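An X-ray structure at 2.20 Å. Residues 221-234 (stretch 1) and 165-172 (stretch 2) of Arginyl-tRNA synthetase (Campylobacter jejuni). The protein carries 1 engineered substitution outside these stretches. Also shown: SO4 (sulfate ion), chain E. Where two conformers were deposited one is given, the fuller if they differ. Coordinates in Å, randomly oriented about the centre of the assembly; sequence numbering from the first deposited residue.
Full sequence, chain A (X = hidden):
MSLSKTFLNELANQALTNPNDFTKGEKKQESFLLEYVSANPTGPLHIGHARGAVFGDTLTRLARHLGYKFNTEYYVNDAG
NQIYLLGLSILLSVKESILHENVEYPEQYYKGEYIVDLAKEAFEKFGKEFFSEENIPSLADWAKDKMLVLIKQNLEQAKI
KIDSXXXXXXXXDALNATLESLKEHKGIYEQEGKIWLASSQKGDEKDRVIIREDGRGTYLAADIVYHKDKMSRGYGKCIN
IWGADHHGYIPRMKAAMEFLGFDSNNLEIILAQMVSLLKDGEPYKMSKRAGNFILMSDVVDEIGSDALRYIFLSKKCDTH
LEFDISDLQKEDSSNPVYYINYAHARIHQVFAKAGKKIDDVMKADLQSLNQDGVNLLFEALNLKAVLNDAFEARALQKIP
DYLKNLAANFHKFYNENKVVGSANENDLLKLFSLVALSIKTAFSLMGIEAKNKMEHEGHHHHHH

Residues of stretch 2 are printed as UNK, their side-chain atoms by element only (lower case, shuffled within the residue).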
# COMPACT_ATOMS: atom_id res chain seq x y z
N ALA A 221 -13.92 -4.27 -21.43
CA ALA A 221 -14.22 -2.98 -22.08
C ALA A 221 -14.07 -1.83 -21.10
O ALA A 221 -13.37 -0.86 -21.39
CB ALA A 221 -15.63 -2.99 -22.68
N ALA A 222 -14.72 -1.95 -19.94
CA ALA A 222 -14.65 -0.97 -18.86
C ALA A 222 -13.21 -0.73 -18.42
O ALA A 222 -12.81 0.41 -18.19
CB ALA A 222 -15.48 -1.46 -17.67
N ASP A 223 -12.43 -1.81 -18.34
CA ASP A 223 -11.03 -1.74 -17.93
C ASP A 223 -10.16 -1.02 -18.95
O ASP A 223 -9.32 -0.19 -18.59
CB ASP A 223 -10.50 -3.16 -17.65
CG ASP A 223 -9.41 -3.18 -16.58
OD1 ASP A 223 -9.14 -2.14 -15.94
OD2 ASP A 223 -8.81 -4.26 -16.39
N ILE A 224 -10.39 -1.33 -20.23
CA ILE A 224 -9.71 -0.65 -21.35
C ILE A 224 -9.98 0.87 -21.39
O ILE A 224 -9.03 1.67 -21.48
CB ILE A 224 -10.07 -1.28 -22.70
CG1 ILE A 224 -9.58 -2.74 -22.74
CG2 ILE A 224 -9.44 -0.50 -23.84
CD1 ILE A 224 -9.95 -3.45 -23.99
N VAL A 225 -11.26 1.23 -21.28
CA VAL A 225 -11.71 2.64 -21.19
C VAL A 225 -10.98 3.41 -20.10
O VAL A 225 -10.45 4.50 -20.35
CB VAL A 225 -13.25 2.71 -20.94
CG1 VAL A 225 -13.71 4.12 -20.59
CG2 VAL A 225 -14.04 2.18 -22.14
N TYR A 226 -10.94 2.85 -18.89
CA TYR A 226 -10.25 3.46 -17.76
C TYR A 226 -8.76 3.62 -18.03
O TYR A 226 -8.18 4.68 -17.81
CB TYR A 226 -10.46 2.62 -16.49
CG TYR A 226 -9.75 3.17 -15.28
CD1 TYR A 226 -9.84 4.52 -14.94
CD2 TYR A 226 -8.99 2.34 -14.45
CE1 TYR A 226 -9.19 5.03 -13.85
CE2 TYR A 226 -8.33 2.85 -13.33
CZ TYR A 226 -8.43 4.20 -13.04
OH TYR A 226 -7.81 4.73 -11.95
N HIS A 227 -8.15 2.54 -18.52
CA HIS A 227 -6.72 2.56 -18.82
C HIS A 227 -6.35 3.54 -19.92
O HIS A 227 -5.28 4.17 -19.86
CB HIS A 227 -6.23 1.15 -19.11
CG HIS A 227 -5.90 0.39 -17.87
ND1 HIS A 227 -6.85 -0.28 -17.13
CD2 HIS A 227 -4.72 0.21 -17.22
CE1 HIS A 227 -6.27 -0.85 -16.09
NE2 HIS A 227 -4.98 -0.57 -16.12
N LYS A 228 -7.23 3.70 -20.91
CA LYS A 228 -7.06 4.70 -21.96
C LYS A 228 -6.97 6.11 -21.36
O LYS A 228 -6.11 6.89 -21.74
CB LYS A 228 -8.23 4.64 -22.96
CG LYS A 228 -8.10 5.64 -24.12
CD LYS A 228 -9.31 5.59 -25.03
CE LYS A 228 -9.24 6.68 -26.08
NZ LYS A 228 -9.66 7.99 -25.51
N ASP A 229 -7.87 6.41 -20.43
CA ASP A 229 -7.80 7.66 -19.66
C ASP A 229 -6.47 7.77 -18.87
O ASP A 229 -5.74 8.73 -19.07
CB ASP A 229 -9.01 7.77 -18.73
CG ASP A 229 -8.95 8.98 -17.79
OD1 ASP A 229 -8.24 9.97 -18.07
OD2 ASP A 229 -9.64 8.95 -16.76
N LYS A 230 -6.15 6.78 -18.03
CA LYS A 230 -4.88 6.82 -17.25
C LYS A 230 -3.61 7.04 -18.10
O LYS A 230 -2.74 7.83 -17.72
CB LYS A 230 -4.69 5.56 -16.42
CG LYS A 230 -5.63 5.41 -15.25
CD LYS A 230 -5.13 4.32 -14.30
CE LYS A 230 -5.03 2.99 -14.97
NZ LYS A 230 -4.60 1.90 -14.04
N MET A 231 -3.52 6.35 -19.23
CA MET A 231 -2.32 6.41 -20.09
C MET A 231 -2.23 7.65 -20.97
O MET A 231 -1.20 7.89 -21.62
CB MET A 231 -2.23 5.16 -20.96
CG MET A 231 -2.11 3.87 -20.17
SD MET A 231 -0.41 3.34 -20.00
CE MET A 231 -0.33 2.33 -21.46
N SER A 232 -3.29 8.44 -21.02
CA SER A 232 -3.26 9.64 -21.86
C SER A 232 -3.28 10.87 -20.97
O SER A 232 -3.86 11.90 -21.33
CB SER A 232 -4.46 9.64 -22.81
OG SER A 232 -5.66 9.64 -22.06
N ARG A 233 -2.65 10.76 -19.80
CA ARG A 233 -2.67 11.86 -18.83
C ARG A 233 -1.34 12.58 -18.69
O ARG A 233 -1.22 13.53 -17.92
CB ARG A 233 -3.15 11.36 -17.47
CG ARG A 233 -4.65 11.22 -17.34
CD ARG A 233 -5.01 10.94 -15.89
NE ARG A 233 -6.11 9.99 -15.75
CZ ARG A 233 -6.46 9.42 -14.61
NH1 ARG A 233 -5.79 9.70 -13.50
NH2 ARG A 233 -7.47 8.56 -14.58
N GLY A 234 -0.33 12.14 -19.44
CA GLY A 234 0.97 12.81 -19.41
C GLY A 234 2.00 12.25 -18.44
O GLY A 234 3.09 12.80 -18.32
N UNK A 165 -10.02 9.20 -5.90
CA UNK A 165 -10.97 8.10 -6.06
C UNK A 165 -11.81 8.39 -7.31
O UNK A 165 -12.41 9.47 -7.42
c UNK A 165 -10.56 5.58 -2.08
c UNK A 165 -11.85 7.95 -4.81
c UNK A 165 -9.48 7.70 -1.79
o UNK A 165 -8.99 5.89 -0.31
c UNK A 165 -10.19 8.21 -2.89
c UNK A 165 -11.26 6.08 -3.18
c UNK A 165 -11.09 7.40 -3.60
c UNK A 165 -9.68 6.39 -1.39
N UNK A 166 -11.85 7.45 -8.25
CA UNK A 166 -12.57 7.65 -9.51
C UNK A 166 -13.72 6.65 -9.68
O UNK A 166 -13.61 5.49 -9.31
c UNK A 166 -10.75 8.76 -10.80
c UNK A 166 -10.82 6.33 -10.81
c UNK A 166 -11.64 7.60 -10.77
N UNK A 167 -14.81 7.12 -10.28
CA UNK A 167 -16.02 6.32 -10.43
C UNK A 167 -16.10 5.63 -11.79
O UNK A 167 -15.82 6.24 -12.82
o UNK A 167 -18.45 6.48 -10.49
c UNK A 167 -17.26 7.19 -10.20
N UNK A 168 -16.49 4.36 -11.77
CA UNK A 168 -16.82 3.58 -12.97
C UNK A 168 -17.92 4.27 -13.78
O UNK A 168 -17.84 4.34 -15.01
o UNK A 168 -18.34 -0.39 -12.04
c UNK A 168 -17.26 2.17 -12.55
c UNK A 168 -17.74 1.25 -13.69
c UNK A 168 -18.03 -0.18 -13.23
o UNK A 168 -17.95 -1.10 -14.08
N UNK A 169 -18.92 4.80 -13.07
CA UNK A 169 -20.07 5.48 -13.68
C UNK A 169 -19.72 6.69 -14.54
O UNK A 169 -20.45 7.02 -15.46
n UNK A 169 -23.92 5.13 -7.99
c UNK A 169 -21.95 4.70 -12.13
c UNK A 169 -23.99 4.78 -9.26
n UNK A 169 -24.72 3.72 -9.61
n UNK A 169 -23.31 5.47 -10.18
c UNK A 169 -21.10 5.86 -12.61
c UNK A 169 -23.31 5.17 -11.61
N UNK A 170 -18.59 7.34 -14.26
CA UNK A 170 -18.16 8.49 -15.05
C UNK A 170 -17.49 8.10 -16.38
O UNK A 170 -17.02 8.98 -17.11
o UNK A 170 -15.94 8.91 -14.13
c UNK A 170 -17.26 9.41 -14.23
N UNK A 171 -17.47 6.81 -16.69
CA UNK A 171 -16.88 6.29 -17.93
C UNK A 171 -17.89 5.66 -18.91
O UNK A 171 -17.48 4.96 -19.84
c UNK A 171 -14.33 5.88 -15.64
c UNK A 171 -13.59 6.54 -17.82
c UNK A 171 -15.78 5.28 -17.61
c UNK A 171 -13.19 6.46 -15.07
c UNK A 171 -12.26 7.07 -15.89
o UNK A 171 -11.14 7.64 -15.33
c UNK A 171 -14.54 5.91 -17.01
c UNK A 171 -12.44 7.11 -17.27
N UNK A 172 -19.18 5.88 -18.69
CA UNK A 172 -20.21 5.34 -19.58
C UNK A 172 -20.25 6.08 -20.91
O UNK A 172 -20.50 5.48 -21.96
c UNK A 172 -23.07 3.40 -16.01
c UNK A 172 -22.80 4.42 -16.91
o UNK A 172 -22.67 1.19 -15.25
c UNK A 172 -21.59 5.38 -18.92
c UNK A 172 -21.22 3.03 -18.04
c UNK A 172 -22.40 2.20 -16.14
c UNK A 172 -21.48 2.00 -17.15
c UNK A 172 -21.87 4.25 -17.94
S SO4 E . -25.69 2.66 -13.49
O1 SO4 E . -26.34 3.58 -14.42
O2 SO4 E . -25.98 3.07 -12.12
O3 SO4 E . -26.17 1.30 -13.72
O4 SO4 E . -24.24 2.70 -13.71

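Position 165 carries eight side-chain atoms: one carbon, then a ring of six carbons bearing a single oxygen. A phenol is the only standard side chain with this make-up, so the residue is Tyr165. It lies on a strand, its CA-to-CB bond points away from stretch 1, and the side chain makes no contact.

Position 166 has three carbons, one bonded to CA and carrying the other two. One of these two packs against the ring and hydroxyl of Tyr226. Branching at CB with no further atom identifies Val166. Its CA-to-CB bond points toward the helix, the reverse of Tyr165, as expected for neighbours on a strand. Val166 CG2 lies 3.7 Å from Tyr226 CE1, an apolar contact, and 3.6 Å from Tyr226 OH.

Position 167 shows one carbon followed by one oxygen, which makes it Ser167. It does not touch stretch 1.

At position 168 three carbons run in a line, and the third holds two oxygens, one of them loosely near Ala222 CB: an extended carboxylate, one methylene longer than aspartate, hence Glu168. Chi1 and chi2 are both t. The CA-to-CB bond points sideways, but the end comes nearer the helix, bringing Glu168 OE1 to 4.4 Å from Ala222 CB.

Position 169 has three carbons, a nitrogen, and a carbon bearing two more nitrogens. This guanidinium defines Arg169. It is poorly ordered and out of reach of stretch 1; Arg169 NH1 donates a hydrogen bond to O2 of the sulfate (2.9 Å).

Position 170 again has one carbon and one oxygen, so it is Ser170. Ser170 OG donates to Ser167 O at 3.0 Å, tying the side chain back to its own turn.

Position 171 has one carbon and a six-carbon ring bearing an oxygen. The ring passes Val225 and Tyr226, and the oxygen lies beside the carboxylate of Asp229. This is Tyr171, placed by chi1 of -70° (m) and a CA-to-CB bond directed toward the helix. Its backbone N bonds to Glu168 O at 3.0 Å, closing the turn.

Position 172 has eight side-chain atoms, one carbon and a six-carbon ring bearing one oxygen, none touching stretch 1; it is Tyr172. Its CA-to-CB bond points away from stretch 1, and Tyr172 OH donates to O4 of the sulfate at 2.7 Å.

The contact works mainly through Tyr171, which has 107 Å² covered out of 302 Å² buried on both sides together. At its tip, Tyr171 OH donates a very short hydrogen bond to Asp229 OD2, 2.5 Å away and near the ring plane. Arg233 supports that acceptor from within stretch 1: Arg233 NH2 forms a salt bridge with Asp229 OD2 at 3.1 Å, and Arg233 NE donates to Asp229 OD1 at 3.1 Å. Along the ring, Val225 CG1 packs 3.7 Å from Tyr171 CD2. Tyr226 turns its edge toward the face of Tyr171 in an offset edge-to-face pair, with planes at 73° and centroids 5.6 Å apart. Polar anchoring at the hydroxyl is thus combined with apolar packing along the ring.

Stretch 2 165-172: YVSERSYY
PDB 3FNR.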